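Local coordinates for protein succinate dehydrogenase subunit B (Mycolicibacterium smegmatis MC2 51, PDB 6LUM) that probably passes electrons from the flavoprotein subunit of succinate dehydrogenase through its [2Fe-2S], [4Fe-4S] and [3Fe-4S] clusters toward the membrane subunits, at residues J[169-174]-J[201-206]; J[175-180]-J[239-244]. One frame throughout, in Å; residues are numbered along the deposited sequence.

Contact 1 (J[169-174]-J[201-206]). With SF4 (iron/sulfur cluster), chain B.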
# COMPACT_ATOMS: atom_id res chain seq x y z
N ASP J 169 -2.33 11.76 -26.76
CA ASP J 169 -1.38 11.88 -27.84
C ASP J 169 -0.48 13.08 -27.59
O ASP J 169 -0.72 13.90 -26.71
CB ASP J 169 -2.13 12.03 -29.16
CG ASP J 169 -1.25 11.87 -30.35
OD1 ASP J 169 -1.37 10.85 -31.05
OD2 ASP J 169 -0.42 12.77 -30.59
N ASP J 170 0.60 13.15 -28.37
CA ASP J 170 1.55 14.26 -28.34
C ASP J 170 2.43 14.23 -27.10
O ASP J 170 3.43 14.94 -27.03
CB ASP J 170 0.81 15.60 -28.46
CG ASP J 170 1.71 16.79 -28.23
OD1 ASP J 170 2.40 17.22 -29.17
OD2 ASP J 170 1.71 17.30 -27.10
N THR J 171 2.11 13.38 -26.14
CA THR J 171 3.03 13.08 -25.06
C THR J 171 3.53 11.65 -25.15
O THR J 171 4.33 11.23 -24.31
CB THR J 171 2.39 13.31 -23.70
OG1 THR J 171 1.05 12.82 -23.72
CG2 THR J 171 2.36 14.77 -23.38
N THR J 172 3.07 10.90 -26.14
CA THR J 172 3.59 9.58 -26.43
C THR J 172 4.80 9.64 -27.35
O THR J 172 5.28 8.59 -27.78
CB THR J 172 2.50 8.72 -27.05
OG1 THR J 172 1.91 9.41 -28.15
CG2 THR J 172 1.44 8.40 -26.04
N LYS J 173 5.30 10.83 -27.65
CA LYS J 173 6.43 11.01 -28.54
C LYS J 173 7.75 11.18 -27.80
O LYS J 173 8.77 11.41 -28.44
CB LYS J 173 6.21 12.23 -29.42
CG LYS J 173 4.90 12.27 -30.11
CD LYS J 173 4.69 13.64 -30.69
CE LYS J 173 5.82 13.97 -31.63
NZ LYS J 173 5.64 15.29 -32.28
N CYS J 174 7.76 11.08 -26.48
CA CYS J 174 8.95 11.39 -25.70
C CYS J 174 9.98 10.28 -25.85
O CYS J 174 9.72 9.13 -25.50
CB CYS J 174 8.56 11.58 -24.24
SG CYS J 174 9.87 11.59 -23.04
N ASN J 201 5.72 12.41 -19.13
CA ASN J 201 5.43 10.99 -19.09
C ASN J 201 4.43 10.62 -18.01
O ASN J 201 3.96 9.48 -17.99
CB ASN J 201 6.72 10.21 -18.89
CG ASN J 201 7.57 10.23 -20.12
OD1 ASN J 201 7.37 9.44 -21.04
ND2 ASN J 201 8.52 11.14 -20.17
N ALA J 202 4.10 11.53 -17.10
CA ALA J 202 2.97 11.32 -16.21
C ALA J 202 1.67 11.84 -16.78
O ALA J 202 0.62 11.27 -16.51
CB ALA J 202 3.23 11.99 -14.86
N HIS J 203 1.71 12.94 -17.53
CA HIS J 203 0.54 13.39 -18.28
C HIS J 203 0.04 12.28 -19.19
O HIS J 203 -1.17 12.06 -19.30
CB HIS J 203 0.93 14.63 -19.08
CG HIS J 203 -0.11 15.10 -20.05
ND1 HIS J 203 -0.26 14.55 -21.30
CD2 HIS J 203 -0.99 16.12 -19.99
CE1 HIS J 203 -1.22 15.18 -21.95
NE2 HIS J 203 -1.68 16.14 -21.17
N ARG J 204 0.97 11.57 -19.83
CA ARG J 204 0.60 10.48 -20.73
C ARG J 204 -0.31 9.46 -20.04
O ARG J 204 -1.22 8.91 -20.67
CB ARG J 204 1.87 9.80 -21.25
CG ARG J 204 1.64 8.79 -22.34
CD ARG J 204 1.40 7.42 -21.76
NE ARG J 204 1.11 6.42 -22.77
CZ ARG J 204 0.45 5.30 -22.52
NH1 ARG J 204 -0.02 5.08 -21.31
NH2 ARG J 204 0.22 4.43 -23.48
N PHE J 205 -0.06 9.18 -18.77
CA PHE J 205 -0.81 8.15 -18.04
C PHE J 205 -1.98 8.71 -17.25
O PHE J 205 -2.92 7.98 -16.96
CB PHE J 205 0.10 7.41 -17.07
CG PHE J 205 1.03 6.47 -17.73
CD1 PHE J 205 0.58 5.27 -18.21
CD2 PHE J 205 2.35 6.79 -17.89
CE1 PHE J 205 1.43 4.41 -18.82
CE2 PHE J 205 3.20 5.94 -18.51
CZ PHE J 205 2.74 4.74 -18.97
N ILE J 206 -1.92 9.98 -16.87
CA ILE J 206 -3.04 10.59 -16.18
C ILE J 206 -4.19 10.79 -17.14
O ILE J 206 -5.36 10.61 -16.77
CB ILE J 206 -2.60 11.91 -15.53
CG1 ILE J 206 -1.81 11.63 -14.26
CG2 ILE J 206 -3.77 12.77 -15.22
CD1 ILE J 206 -0.98 12.77 -13.81
FE1 SF4 B . 11.97 16.38 -22.72
FE2 SF4 B . 13.49 14.92 -24.86
FE3 SF4 B . 10.89 16.30 -25.55
FE4 SF4 B . 10.90 13.79 -23.87
S1 SF4 B . 11.67 14.32 -25.79
S2 SF4 B . 10.14 15.77 -23.63
S3 SF4 B . 12.72 14.40 -22.95
S4 SF4 B . 12.73 16.89 -24.64
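C174 SG stands anti to its own backbone N (chi1 166°), and N201 CG lies anti to its carbonyl carbon (chi1 -72°); with SG and CG so placed, the N201 amide nitrogen reaches the thiolate sulfur. N201 ND2 donates to C174 SG at 3.2 Å. The bond is fairly straight, with an N-H...S angle of 163°, and the sulfur lies close to the amide plane. The same SG binds iron FE4 of the [4Fe-4S] cluster at 2.6 Å. An N-H held against a cluster thiolate would be expected to stabilise its negative charge. N201 ND2 also bonds to A197 O, one helical turn back, which helps fix the amide.

The T171 and H203 side chains meet at about a right angle. H203 ND1 donates to T171 OG1 at 3.3 Å, and the hydroxyl oxygen sits at the ring edge, near its plane. T171 CG2 lies beside the same nitrogen, 3.4 Å from ND1. T171 OG1 is also bonded to Y168 O. Next along, T172 CG2 rests on R204 CG at 3.7 Å, while R204 NH2 is hydrogen-bonded to G101 O of the neighbouring subunit A.

Segment 169-174, in the loop between helices 162-165 and 185-188, thus packs against the last part of helix 196-206. H203 NE2 is hydrogen-bonded to E252 OE1 of helix 246-258, and F205 and I206 pack on helix 214-221.

Contact 2 (J[175-180]-J[239-244]). With SF4 (iron/sulfur cluster), chain B.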
# COMPACT_ATOMS: atom_id res chain seq x y z
N ILE J 175 11.16 10.63 -26.38
CA ILE J 175 12.25 9.67 -26.51
C ILE J 175 13.16 9.66 -25.29
O ILE J 175 14.14 8.93 -25.28
CB ILE J 175 13.10 9.93 -27.76
CG1 ILE J 175 13.68 11.33 -27.74
CG2 ILE J 175 12.28 9.75 -28.97
CD1 ILE J 175 14.35 11.73 -29.01
N LEU J 176 12.85 10.45 -24.28
CA LEU J 176 13.59 10.48 -23.02
C LEU J 176 15.05 10.85 -23.23
O LEU J 176 15.96 10.12 -22.87
CB LEU J 176 13.47 9.15 -22.30
CG LEU J 176 12.13 8.79 -21.68
CD1 LEU J 176 12.08 7.32 -21.43
CD2 LEU J 176 11.95 9.55 -20.41
N CYS J 177 15.27 12.03 -23.81
CA CYS J 177 16.62 12.49 -24.07
C CYS J 177 17.15 13.46 -23.03
O CYS J 177 18.36 13.64 -22.95
CB CYS J 177 16.70 13.14 -25.46
SG CYS J 177 15.73 14.59 -25.69
N ALA J 178 16.27 14.07 -22.24
CA ALA J 178 16.59 15.03 -21.19
C ALA J 178 17.01 16.39 -21.72
O ALA J 178 17.57 17.18 -20.98
CB ALA J 178 17.66 14.50 -20.24
N CYS J 179 16.74 16.70 -22.98
CA CYS J 179 17.01 18.03 -23.49
C CYS J 179 16.14 19.08 -22.83
O CYS J 179 16.44 20.27 -22.94
CB CYS J 179 16.80 18.08 -25.00
SG CYS J 179 18.17 17.53 -26.00
N CYS J 180 15.07 18.67 -22.17
CA CYS J 180 14.11 19.57 -21.54
C CYS J 180 14.42 19.76 -20.06
O CYS J 180 14.54 20.89 -19.59
CB CYS J 180 12.70 19.02 -21.71
SG CYS J 180 12.36 17.61 -20.70
N ALA J 239 13.35 23.47 -26.25
CA ALA J 239 14.44 22.51 -26.40
C ALA J 239 14.01 21.15 -26.90
O ALA J 239 14.85 20.44 -27.46
CB ALA J 239 15.16 22.33 -25.07
N CYS J 240 12.76 20.75 -26.72
CA CYS J 240 12.35 19.40 -27.11
C CYS J 240 12.62 19.14 -28.59
O CYS J 240 12.21 19.94 -29.44
CB CYS J 240 10.88 19.18 -26.83
SG CYS J 240 10.25 17.70 -27.54
N PRO J 241 13.30 18.04 -28.94
CA PRO J 241 13.54 17.73 -30.35
C PRO J 241 12.38 17.05 -31.06
O PRO J 241 12.40 16.99 -32.30
CB PRO J 241 14.74 16.80 -30.28
CG PRO J 241 14.64 16.19 -29.01
CD PRO J 241 14.15 17.22 -28.08
N ARG J 242 11.39 16.53 -30.35
CA ARG J 242 10.21 15.97 -30.97
C ARG J 242 9.08 16.98 -31.12
O ARG J 242 8.07 16.66 -31.76
CB ARG J 242 9.69 14.78 -30.17
CG ARG J 242 10.71 13.78 -29.76
CD ARG J 242 11.37 13.12 -30.95
NE ARG J 242 10.43 12.67 -31.97
CZ ARG J 242 9.76 11.52 -31.93
NH1 ARG J 242 9.91 10.70 -30.91
NH2 ARG J 242 8.93 11.21 -32.90
N GLY J 243 9.20 18.17 -30.55
CA GLY J 243 8.14 19.15 -30.60
C GLY J 243 6.92 18.72 -29.82
O GLY J 243 5.89 18.42 -30.41
N ILE J 244 7.02 18.69 -28.49
CA ILE J 244 5.97 18.07 -27.69
C ILE J 244 5.05 19.06 -26.99
O ILE J 244 3.93 18.68 -26.62
CB ILE J 244 6.58 17.06 -26.69
CG1 ILE J 244 6.75 15.71 -27.35
CG2 ILE J 244 5.77 16.90 -25.43
CD1 ILE J 244 7.18 14.66 -26.42
FE1 SF4 B . 11.97 16.38 -22.72
FE2 SF4 B . 13.49 14.92 -24.86
FE3 SF4 B . 10.89 16.30 -25.55
FE4 SF4 B . 10.90 13.79 -23.87
S1 SF4 B . 11.67 14.32 -25.79
S2 SF4 B . 10.14 15.77 -23.63
S3 SF4 B . 12.72 14.40 -22.95
S4 SF4 B . 12.73 16.89 -24.64
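I175 and R242 lie aslant to each other at one end of the contact. I175 CG2 comes to the edge of the R242 guanidinium, near its plane, 3.2 Å from NH1. I175 CD1 lies against the aliphatic part of the same side chain, 3.8 Å from R242 CD. The R242 chain bends at chi2 (-62°), which places CD beside the isoleucine, and again at chi3 (-47°), which places NE.

P241 turns its CG and CD atoms toward the other segment. P241 CG is 3.8 Å from C177 SG, and P241 CD is near C179 CB. P241 CD also lies against sulfide S4 of the cluster. At the far end, A239 CB abuts the carbonyl oxygen of C179. That oxygen accepts a hydrogen bond from N93.

Three of the four cysteine ligands of the cluster come from this contact, two from 175-180 and one from 239-244. C177 SG binds FE2 at 2.4 Å and C180 SG binds FE1. From the other segment, C240 SG binds FE3 at 2.5 Å. C177 SG also accepts a hydrogen bond from C179 N at 3.6 Å, with an N-H...S angle of 163°. This bond within the loop would be expected to ease the charge on the thiolate. The carbonyl oxygens of I175 and L176 are bonded to R41 of the neighbouring subunit A.

C174, C177 and C180 are spaced as CxxCxxC, and C240 is followed directly by P241. Three closely spaced cysteines and a remote Cys-Pro are the pattern of a ferredoxin-like [4Fe-4S] site.

Both contacts hold the same [4Fe-4S] cluster, and the cysteine loop runs directly from one into the other. Contact 1 supplies one iron ligand, contact 2 the other three. Contact 2 lies near the centre of the chain and joins two loops. Contact 1 is farther out and sets the loop against a helix, yet all its touching residues are buried; in contact 2, P241 and R242 are partly exposed. The chemistry differs too. Polar bonds from N201 and H203 join the segments of contact 1, whereas contact 2 relies on van der Waals packing, partly against polar atoms, and on the shared cluster. K173 NZ of 169-174 probably bonds to R242 O of 239-244, tying the two together.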